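Local coordinates for protein EvdO1 (Micromonospora carbonacea, PDB 4XBZ) that probably catalyses an oxidative cyclization in orthosomycin biosynthesis, as a metal-dependent oxygenase of the phytanoyl-CoA dioxygenase family, at residues Arg177-Pro189 with Lys252-Val266. Numbering follows the deposited sequence.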
ATOM      1  N   ARG A 177      -3.046  -4.870   1.506  1.00 22.16           N
ATOM      2  CA  ARG A 177      -1.638  -5.245   1.531  1.00 23.22           C
ATOM      3  C   ARG A 177      -1.501  -6.753   1.325  1.00 28.25           C
ATOM      4  O   ARG A 177      -0.438  -7.246   0.947  1.00 27.01           O
ATOM      5  CB  ARG A 177      -0.999  -4.794   2.853  1.00 25.84           C
ATOM      6  CG  ARG A 177      -1.345  -3.318   3.181  1.00 29.05           C
ATOM      7  CD  ARG A 177      -1.142  -2.988   4.654  1.00 27.48           C
ATOM      8  NE  ARG A 177       0.271  -2.986   4.945  1.00 24.30           N
ATOM      9  CZ  ARG A 177       0.804  -3.325   6.111  1.00 26.35           C
ATOM     10  NH1 ARG A 177       0.033  -3.677   7.132  1.00 24.54           N
ATOM     11  NH2 ARG A 177       2.124  -3.290   6.247  1.00 26.94           N
ATOM     12  N   VAL A 178      -2.598  -7.469   1.567  1.00 23.31           N
ATOM     13  CA  VAL A 178      -2.696  -8.886   1.254  1.00 24.70           C
ATOM     14  C   VAL A 178      -3.610  -9.052   0.044  1.00 25.40           C
ATOM     15  O   VAL A 178      -4.801  -8.753   0.098  1.00 25.62           O
ATOM     16  CB  VAL A 178      -3.237  -9.704   2.442  1.00 22.22           C
ATOM     17  CG1 VAL A 178      -3.332 -11.172   2.073  1.00 21.33           C
ATOM     18  CG2 VAL A 178      -2.350  -9.493   3.669  1.00 24.28           C
ATOM     19  N   ILE A 179      -3.039  -9.523  -1.053  1.00 25.43           N
ATOM     20  CA  ILE A 179      -3.675  -9.391  -2.351  1.00 23.43           C
ATOM     21  C   ILE A 179      -3.638 -10.694  -3.162  1.00 26.36           C
ATOM     22  O   ILE A 179      -2.603 -11.361  -3.257  1.00 21.94           O
ATOM     23  CB  ILE A 179      -3.003  -8.265  -3.171  1.00 20.55           C
ATOM     24  CG1 ILE A 179      -3.010  -6.943  -2.393  1.00 21.63           C
ATOM     25  CG2 ILE A 179      -3.669  -8.117  -4.550  1.00 25.71           C
ATOM     26  CD1 ILE A 179      -2.405  -5.783  -3.159  1.00 22.94           C
ATOM     27  N   ASP A 180      -4.794 -11.031  -3.724  1.00 26.37           N
ATOM     28  CA  ASP A 180      -4.939 -12.051  -4.759  1.00 28.22           C
ATOM     29  C   ASP A 180      -4.772 -11.466  -6.159  1.00 26.88           C
ATOM     30  O   ASP A 180      -5.497 -10.546  -6.536  1.00 28.23           O
ATOM     31  CB  ASP A 180      -6.315 -12.694  -4.671  1.00 31.02           C
ATOM     32  CG  ASP A 180      -6.294 -13.994  -3.948  1.00 35.37           C
ATOM     33  OD1 ASP A 180      -5.275 -14.708  -4.058  1.00 38.28           O
ATOM     34  OD2 ASP A 180      -7.293 -14.297  -3.270  1.00 42.34           O
ATOM     35  N   ALA A 181      -3.829 -11.992  -6.929  1.00 26.41           N
ATOM     36  CA  ALA A 181      -3.743 -11.640  -8.338  1.00 23.88           C
ATOM     37  C   ALA A 181      -4.300 -12.791  -9.160  1.00 23.41           C
ATOM     38  O   ALA A 181      -3.766 -13.908  -9.127  1.00 24.18           O
ATOM     39  CB  ALA A 181      -2.327 -11.334  -8.739  1.00 21.16           C
ATOM     40  N   GLY A 182      -5.386 -12.515  -9.878  1.00 24.41           N
ATOM     41  CA  GLY A 182      -6.060 -13.517 -10.684  1.00 23.75           C
ATOM     42  C   GLY A 182      -5.752 -13.267 -12.137  1.00 25.78           C
ATOM     43  O   GLY A 182      -6.186 -12.262 -12.701  1.00 24.86           O
ATOM     44  N   ILE A 183      -4.975 -14.163 -12.736  1.00 23.79           N
ATOM     45  CA  ILE A 183      -4.619 -14.040 -14.144  1.00 23.44           C
ATOM     46  C   ILE A 183      -5.509 -14.963 -14.992  1.00 26.77           C
ATOM     47  O   ILE A 183      -5.545 -16.181 -14.802  1.00 24.68           O
ATOM     48  CB  ILE A 183      -3.143 -14.347 -14.340  1.00 24.86           C
ATOM     49  CG1 ILE A 183      -2.342 -13.467 -13.384  1.00 27.45           C
ATOM     50  CG2 ILE A 183      -2.726 -14.111 -15.780  1.00 27.13           C
ATOM     51  CD1 ILE A 183      -0.847 -13.664 -13.447  1.00 32.67           C
ATOM     52  N   TYR A 184      -6.261 -14.358 -15.903  1.00 28.47           N
ATOM     53  CA  TYR A 184      -7.319 -15.067 -16.611  1.00 26.74           C
ATOM     54  C   TYR A 184      -6.844 -15.730 -17.900  1.00 28.16           C
ATOM     55  O   TYR A 184      -6.308 -15.071 -18.801  1.00 26.32           O
ATOM     56  CB  TYR A 184      -8.472 -14.106 -16.898  1.00 22.91           C
ATOM     57  CG  TYR A 184      -9.322 -13.882 -15.681  1.00 25.59           C
ATOM     58  CD1 TYR A 184      -8.791 -13.286 -14.540  1.00 24.25           C
ATOM     59  CD2 TYR A 184     -10.649 -14.279 -15.654  1.00 22.38           C
ATOM     60  CE1 TYR A 184      -9.556 -13.091 -13.413  1.00 20.95           C
ATOM     61  CE2 TYR A 184     -11.424 -14.075 -14.533  1.00 24.56           C
ATOM     62  CZ  TYR A 184     -10.867 -13.478 -13.409  1.00 25.15           C
ATOM     63  OH  TYR A 184     -11.622 -13.286 -12.274  1.00 24.47           O
ATOM     64  N   LEU A 185      -7.047 -17.042 -17.973  1.00 27.48           N
ATOM     65  CA  LEU A 185      -6.667 -17.819 -19.142  1.00 31.27           C
ATOM     66  C   LEU A 185      -7.857 -17.910 -20.096  1.00 32.92           C
ATOM     67  O   LEU A 185      -7.698 -18.060 -21.307  1.00 32.26           O
ATOM     68  CB  LEU A 185      -6.212 -19.219 -18.750  1.00 23.30           C
ATOM     69  CG  LEU A 185      -5.126 -19.339 -17.685  1.00 32.28           C
ATOM     70  CD1 LEU A 185      -4.443 -20.706 -17.736  1.00 24.59           C
ATOM     71  CD2 LEU A 185      -4.114 -18.212 -17.801  1.00 33.36           C
ATOM     72  N   ASP A 186      -9.053 -17.834 -19.534  1.00 29.26           N
ATOM     73  CA  ASP A 186     -10.259 -17.875 -20.334  1.00 32.09           C
ATOM     74  C   ASP A 186     -11.066 -16.613 -20.064  1.00 33.14           C
ATOM     75  O   ASP A 186     -10.928 -16.013 -18.987  1.00 34.81           O
ATOM     76  CB  ASP A 186     -11.056 -19.140 -20.022  1.00 29.84           C
ATOM     77  CG  ASP A 186     -10.231 -20.387 -20.196  1.00 34.12           C
ATOM     78  OD1 ASP A 186      -9.551 -20.520 -21.242  1.00 36.19           O
ATOM     79  OD2 ASP A 186     -10.243 -21.225 -19.275  1.00 33.62           O
ATOM     80  N   PRO A 187     -11.880 -16.182 -21.043  1.00 34.32           N
ATOM     81  CA  PRO A 187     -12.679 -14.972 -20.809  1.00 30.39           C
ATOM     82  C   PRO A 187     -13.685 -15.194 -19.689  1.00 32.12           C
ATOM     83  O   PRO A 187     -14.073 -16.334 -19.416  1.00 31.96           O
ATOM     84  CB  PRO A 187     -13.378 -14.730 -22.152  1.00 33.57           C
ATOM     85  CG  PRO A 187     -13.419 -16.050 -22.807  1.00 31.75           C
ATOM     86  CD  PRO A 187     -12.216 -16.831 -22.327  1.00 34.91           C
ATOM     87  N   ALA A 188     -14.025 -14.107 -19.005  1.00 32.75           N
ATOM     88  CA  ALA A 188     -15.058 -14.088 -17.984  1.00 32.13           C
ATOM     89  C   ALA A 188     -16.038 -12.982 -18.358  1.00 35.96           C
ATOM     90  O   ALA A 188     -15.923 -11.859 -17.860  1.00 29.68           O
ATOM     91  CB  ALA A 188     -14.468 -13.844 -16.596  1.00 25.02           C
ATOM     92  N   PRO A 189     -16.989 -13.297 -19.263  1.00 39.13           N
ATOM     93  CA  PRO A 189     -18.050 -12.379 -19.709  1.00 34.32           C
ATOM     94  C   PRO A 189     -18.962 -12.033 -18.541  1.00 34.54           C
ATOM     95  O   PRO A 189     -18.846 -12.659 -17.483  1.00 32.10           O
ATOM     96  CB  PRO A 189     -18.796 -13.189 -20.779  1.00 34.29           C
ATOM     97  CG  PRO A 189     -18.545 -14.639 -20.394  1.00 34.67           C
ATOM     98  CD  PRO A 189     -17.147 -14.657 -19.832  1.00 35.04           C
ATOM     99  N   LYS A 252     -18.497 -23.160 -19.642  1.00 37.85           N
ATOM    100  CA  LYS A 252     -17.175 -22.562 -19.795  1.00 37.67           C
ATOM    101  C   LYS A 252     -16.237 -23.067 -18.719  1.00 38.40           C
ATOM    102  O   LYS A 252     -16.634 -23.156 -17.559  1.00 39.41           O
ATOM    103  CB  LYS A 252     -17.245 -21.038 -19.736  1.00 39.54           C
ATOM    104  CG  LYS A 252     -18.157 -20.396 -20.761  1.00 37.61           C
ATOM    105  CD  LYS A 252     -18.184 -18.873 -20.592  1.00 40.96           C
ATOM    106  CE  LYS A 252     -19.041 -18.223 -21.673  1.00 38.91           C
ATOM    107  NZ  LYS A 252     -20.265 -19.049 -21.906  1.00 38.94           N
ATOM    108  N   GLN A 253     -14.993 -23.383 -19.082  1.00 37.43           N
ATOM    109  CA  GLN A 253     -14.089 -23.949 -18.086  1.00 41.77           C
ATOM    110  C   GLN A 253     -13.491 -22.869 -17.162  1.00 37.12           C
ATOM    111  O   GLN A 253     -13.100 -23.165 -16.022  1.00 36.91           O
ATOM    112  CB  GLN A 253     -12.974 -24.770 -18.748  1.00 41.24           C
ATOM    113  CG  GLN A 253     -12.350 -25.791 -17.783  1.00 39.40           C
ATOM    114  CD  GLN A 253     -11.240 -26.620 -18.411  1.00 43.50           C
ATOM    115  OE1 GLN A 253     -10.442 -26.113 -19.213  1.00 40.28           O
ATOM    116  NE2 GLN A 253     -11.186 -27.912 -18.052  1.00 35.00           N
ATOM    117  N   ARG A 254     -13.436 -21.635 -17.649  1.00 34.66           N
ATOM    118  CA  ARG A 254     -13.084 -20.474 -16.818  1.00 35.75           C
ATOM    119  C   ARG A 254     -11.870 -20.724 -15.921  1.00 31.96           C
ATOM    120  O   ARG A 254     -11.995 -20.855 -14.710  1.00 30.29           O
ATOM    121  CB  ARG A 254     -14.289 -20.061 -15.967  1.00 30.68           C
ATOM    122  CG  ARG A 254     -15.473 -19.573 -16.788  1.00 33.25           C
ATOM    123  CD  ARG A 254     -15.875 -18.179 -16.379  1.00 32.93           C
ATOM    124  NE  ARG A 254     -14.844 -17.574 -15.559  1.00 34.39           N
ATOM    125  CZ  ARG A 254     -15.024 -17.137 -14.317  1.00 33.95           C
ATOM    126  NH1 ARG A 254     -16.211 -17.190 -13.742  1.00 40.47           N
ATOM    127  NH2 ARG A 254     -13.996 -16.638 -13.660  1.00 31.76           N
ATOM    128  N   ARG A 255     -10.698 -20.813 -16.529  1.00 30.50           N
ATOM    129  CA  ARG A 255      -9.484 -21.069 -15.774  1.00 29.49           C
ATOM    130  C   ARG A 255      -8.831 -19.755 -15.328  1.00 29.93           C
ATOM    131  O   ARG A 255      -8.604 -18.850 -16.141  1.00 27.74           O
ATOM    132  CB  ARG A 255      -8.498 -21.901 -16.608  1.00 29.52           C
ATOM    133  CG  ARG A 255      -9.085 -23.194 -17.198  1.00 30.56           C
ATOM    134  CD  ARG A 255      -8.230 -23.712 -18.347  1.00 30.31           C
ATOM    135  NE  ARG A 255      -8.154 -22.775 -19.468  1.00 31.08           N
ATOM    136  CZ  ARG A 255      -7.203 -22.796 -20.396  1.00 32.72           C
ATOM    137  NH1 ARG A 255      -6.237 -23.709 -20.331  1.00 30.77           N
ATOM    138  NH2 ARG A 255      -7.204 -21.893 -21.378  1.00 31.32           N
ATOM    139  N   VAL A 256      -8.525 -19.672 -14.034  1.00 27.17           N
ATOM    140  CA  VAL A 256      -7.804 -18.534 -13.478  1.00 26.90           C
ATOM    141  C   VAL A 256      -6.611 -18.991 -12.632  1.00 26.41           C
ATOM    142  O   VAL A 256      -6.753 -19.848 -11.761  1.00 24.21           O
ATOM    143  CB  VAL A 256      -8.716 -17.647 -12.602  1.00 27.80           C
ATOM    144  CG1 VAL A 256      -7.909 -16.483 -12.001  1.00 26.85           C
ATOM    145  CG2 VAL A 256      -9.893 -17.113 -13.406  1.00 22.99           C
ATOM    146  N   ILE A 257      -5.443 -18.416 -12.902  1.00 24.98           N
ATOM    147  CA  ILE A 257      -4.252 -18.644 -12.094  1.00 25.02           C
ATOM    148  C   ILE A 257      -4.150 -17.564 -11.017  1.00 22.74           C
ATOM    149  O   ILE A 257      -4.098 -16.377 -11.348  1.00 22.58           O
ATOM    150  CB  ILE A 257      -2.975 -18.637 -12.962  1.00 27.64           C
ATOM    151  CG1 ILE A 257      -2.861 -19.932 -13.755  1.00 27.77           C
ATOM    152  CG2 ILE A 257      -1.727 -18.471 -12.111  1.00 27.34           C
ATOM    153  CD1 ILE A 257      -1.721 -19.917 -14.745  1.00 28.02           C
ATOM    154  N   TYR A 258      -4.149 -17.982  -9.747  1.00 20.17           N
ATOM    155  CA  TYR A 258      -4.118 -17.064  -8.601  1.00 23.40           C
ATOM    156  C   TYR A 258      -2.777 -17.091  -7.894  1.00 24.54           C
ATOM    157  O   TYR A 258      -2.339 -18.136  -7.402  1.00 25.25           O
ATOM    158  CB  TYR A 258      -5.211 -17.390  -7.563  1.00 18.31           C
ATOM    159  CG  TYR A 258      -6.616 -17.019  -7.990  1.00 27.22           C
ATOM    160  CD1 TYR A 258      -7.079 -15.705  -7.883  1.00 24.69           C
ATOM    161  CD2 TYR A 258      -7.484 -17.983  -8.501  1.00 26.89           C
ATOM    162  CE1 TYR A 258      -8.369 -15.359  -8.274  1.00 25.48           C
ATOM    163  CE2 TYR A 258      -8.771 -17.643  -8.905  1.00 31.52           C
ATOM    164  CZ  TYR A 258      -9.214 -16.326  -8.791  1.00 29.64           C
ATOM    165  OH  TYR A 258     -10.502 -15.996  -9.193  1.00 27.38           O
ATOM    166  N   PHE A 259      -2.153 -15.921  -7.837  1.00 24.40           N
ATOM    167  CA  PHE A 259      -1.008 -15.644  -6.971  1.00 22.12           C
ATOM    168  C   PHE A 259      -1.409 -14.728  -5.809  1.00 23.29           C
ATOM    169  O   PHE A 259      -1.793 -13.587  -6.062  1.00 24.19           O
ATOM    170  CB  PHE A 259       0.102 -14.948  -7.756  1.00 21.61           C
ATOM    171  CG  PHE A 259       0.652 -15.734  -8.902  1.00 25.18           C
ATOM    172  CD1 PHE A 259       0.555 -17.122  -8.942  1.00 26.57           C
ATOM    173  CD2 PHE A 259       1.321 -15.080  -9.928  1.00 24.72           C
ATOM    174  CE1 PHE A 259       1.089 -17.828 -10.007  1.00 28.13           C
ATOM    175  CE2 PHE A 259       1.852 -15.776 -10.994  1.00 25.52           C
ATOM    176  CZ  PHE A 259       1.741 -17.148 -11.039  1.00 26.17           C
ATOM    177  N   GLU A 260      -1.319 -15.188  -4.558  1.00 24.56           N
ATOM    178  CA  GLU A 260      -1.420 -14.260  -3.415  1.00 24.79           C
ATOM    179  C   GLU A 260      -0.059 -13.699  -2.993  1.00 26.85           C
ATOM    180  O   GLU A 260       0.973 -14.358  -3.114  1.00 26.78           O
ATOM    181  CB  GLU A 260      -2.071 -14.897  -2.187  1.00 24.06           C
ATOM    182  CG  GLU A 260      -2.448 -13.844  -1.118  1.00 23.74           C
ATOM    183  CD  GLU A 260      -2.665 -14.424   0.291  1.00 29.84           C
ATOM    184  OE1 GLU A 260      -1.668 -14.744   0.994  1.00 25.55           O
ATOM    185  OE2 GLU A 260      -3.836 -14.541   0.706  1.00 26.92           O
ATOM    186  N   TYR A 261      -0.080 -12.462  -2.513  1.00 25.82           N
ATOM    187  CA  TYR A 261       1.100 -11.800  -1.985  1.00 23.13           C
ATOM    188  C   TYR A 261       0.771 -11.214  -0.624  1.00 25.00           C
ATOM    189  O   TYR A 261      -0.368 -10.822  -0.395  1.00 25.13           O
ATOM    190  CB  TYR A 261       1.572 -10.705  -2.935  1.00 24.08           C
ATOM    191  CG  TYR A 261       1.923 -11.203  -4.315  1.00 25.75           C
ATOM    192  CD1 TYR A 261       0.962 -11.265  -5.314  1.00 23.54           C
ATOM    193  CD2 TYR A 261       3.219 -11.629  -4.616  1.00 27.90           C
ATOM    194  CE1 TYR A 261       1.271 -11.714  -6.583  1.00 25.34           C
ATOM    195  CE2 TYR A 261       3.541 -12.090  -5.882  1.00 28.49           C
ATOM    196  CZ  TYR A 261       2.559 -12.131  -6.863  1.00 29.69           C
ATOM    197  OH  TYR A 261       2.864 -12.588  -8.122  1.00 27.79           O
ATOM    198  N   ARG A 262       1.753 -11.194   0.278  1.00 25.76           N
ATOM    199  CA  ARG A 262       1.647 -10.492   1.559  1.00 21.06           C
ATOM    200  C   ARG A 262       2.962  -9.769   1.875  1.00 24.64           C
ATOM    201  O   ARG A 262       4.007 -10.100   1.314  1.00 25.00           O
ATOM    202  CB  ARG A 262       1.315 -11.461   2.696  1.00 22.28           C
ATOM    203  CG  ARG A 262       0.026 -12.206   2.531  1.00 23.61           C
ATOM    204  CD  ARG A 262      -0.293 -13.116   3.727  1.00 22.86           C
ATOM    205  NE  ARG A 262      -1.471 -13.934   3.447  1.00 22.92           N
ATOM    206  CZ  ARG A 262      -2.530 -14.062   4.246  1.00 30.44           C
ATOM    207  NH1 ARG A 262      -2.577 -13.440   5.424  1.00 25.94           N
ATOM    208  NH2 ARG A 262      -3.548 -14.828   3.862  1.00 27.18           N
ATOM    209  N   PRO A 263       2.926  -8.779   2.777  1.00 24.96           N
ATOM    210  CA  PRO A 263       4.207  -8.173   3.169  1.00 24.49           C
ATOM    211  C   PRO A 263       5.015  -9.096   4.079  1.00 21.45           C
ATOM    212  O   PRO A 263       4.429  -9.749   4.941  1.00 21.35           O
ATOM    213  CB  PRO A 263       3.779  -6.893   3.908  1.00 25.19           C
ATOM    214  CG  PRO A 263       2.368  -6.621   3.409  1.00 22.53           C
ATOM    215  CD  PRO A 263       1.777  -7.997   3.269  1.00 21.38           C
ATOM    216  N   ALA A 264       6.329  -9.166   3.877  1.00 22.07           N
ATOM    217  CA  ALA A 264       7.195  -9.979   4.745  1.00 27.54           C
ATOM    218  C   ALA A 264       7.099  -9.601   6.227  1.00 26.66           C
ATOM    219  O   ALA A 264       7.063 -10.481   7.095  1.00 27.13           O
ATOM    220  CB  ALA A 264       8.652  -9.892   4.290  1.00 29.99           C
ATOM    221  N   GLU A 265       7.048  -8.308   6.529  1.00 23.51           N
ATOM    222  CA  GLU A 265       7.029  -7.913   7.934  1.00 26.24           C
ATOM    223  C   GLU A 265       5.699  -8.288   8.587  1.00 26.25           C
ATOM    224  O   GLU A 265       5.629  -8.443   9.804  1.00 31.21           O
ATOM    225  CB  GLU A 265       7.299  -6.407   8.109  1.00 25.16           C
ATOM    226  CG  GLU A 265       6.137  -5.490   7.731  1.00 25.99           C
ATOM    227  CD  GLU A 265       6.136  -5.121   6.263  1.00 25.47           C
ATOM    228  OE1 GLU A 265       6.877  -5.765   5.476  1.00 24.36           O
ATOM    229  OE2 GLU A 265       5.400  -4.179   5.894  1.00 25.23           O
ATOM    230  N   VAL A 266       4.647  -8.427   7.791  1.00 24.37           N
ATOM    231  CA  VAL A 266       3.347  -8.817   8.330  1.00 23.08           C
ATOM    232  C   VAL A 266       3.353 -10.303   8.660  1.00 25.44           C
ATOM    233  O   VAL A 266       2.889 -10.706   9.731  1.00 28.08           O
ATOM    234  CB  VAL A 266       2.195  -8.497   7.344  1.00 28.04           C
ATOM    235  CG1 VAL A 266       0.911  -9.277   7.705  1.00 24.17           C
ATOM    236  CG2 VAL A 266       1.952  -6.968   7.259  1.00 24.80           C
TER
HETATM  237  O   HOH W   1     -10.552 -13.308 -10.055  1.00 31.10           O
HETATM  238  O   HOH W   2     -12.659 -16.139 -11.689  1.00 32.83           O
HETATM  239  O   HOH W   3     -11.149 -17.604 -17.065  1.00 27.86           O
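Two neighbouring antiparallel strands of the major sheet of the double-stranded beta helix, 179-184 and 256-263, pair through Ile179-Tyr261, Ala181-Phe259 and Ile183-Ile257, each joined by two backbone hydrogen bonds. Where 179-184 finishes and 256-263 begins, Arg255 grips the Asp186 carboxylate side-on: NE gives to OD2 at 2.6 Å and NH2 to OD1 at 2.7 Å, both from the syn side, with the two flat groups 17° apart. On its anti side OD2 also takes the Arg255 backbone N (2.8 Å), while Leu185 CB lies over one face of the guanidinium. An asparagine in place of Asp186 would probably leave the Arg255 guanidinium without its countercharge and weaken the paired grip. In this jelly-roll fold, one face of the pair looks toward the metal site, where Asp180 lies near the nickel ion bound by His160, Asp162 and His244. On that same face Val256 CG2 sits over the centre of the Tyr184 ring, a CH-pi contact of 3.6 Å to the centroid, and a water joins Tyr184 OH to Tyr258 OH. Gly182 CA packs 3.7 Å from Tyr258 CD1. Farther along, Val178 CG1, anti to its N (chi1 180°), covers the Arg262 guanidinium that Glu260 holds at its edge.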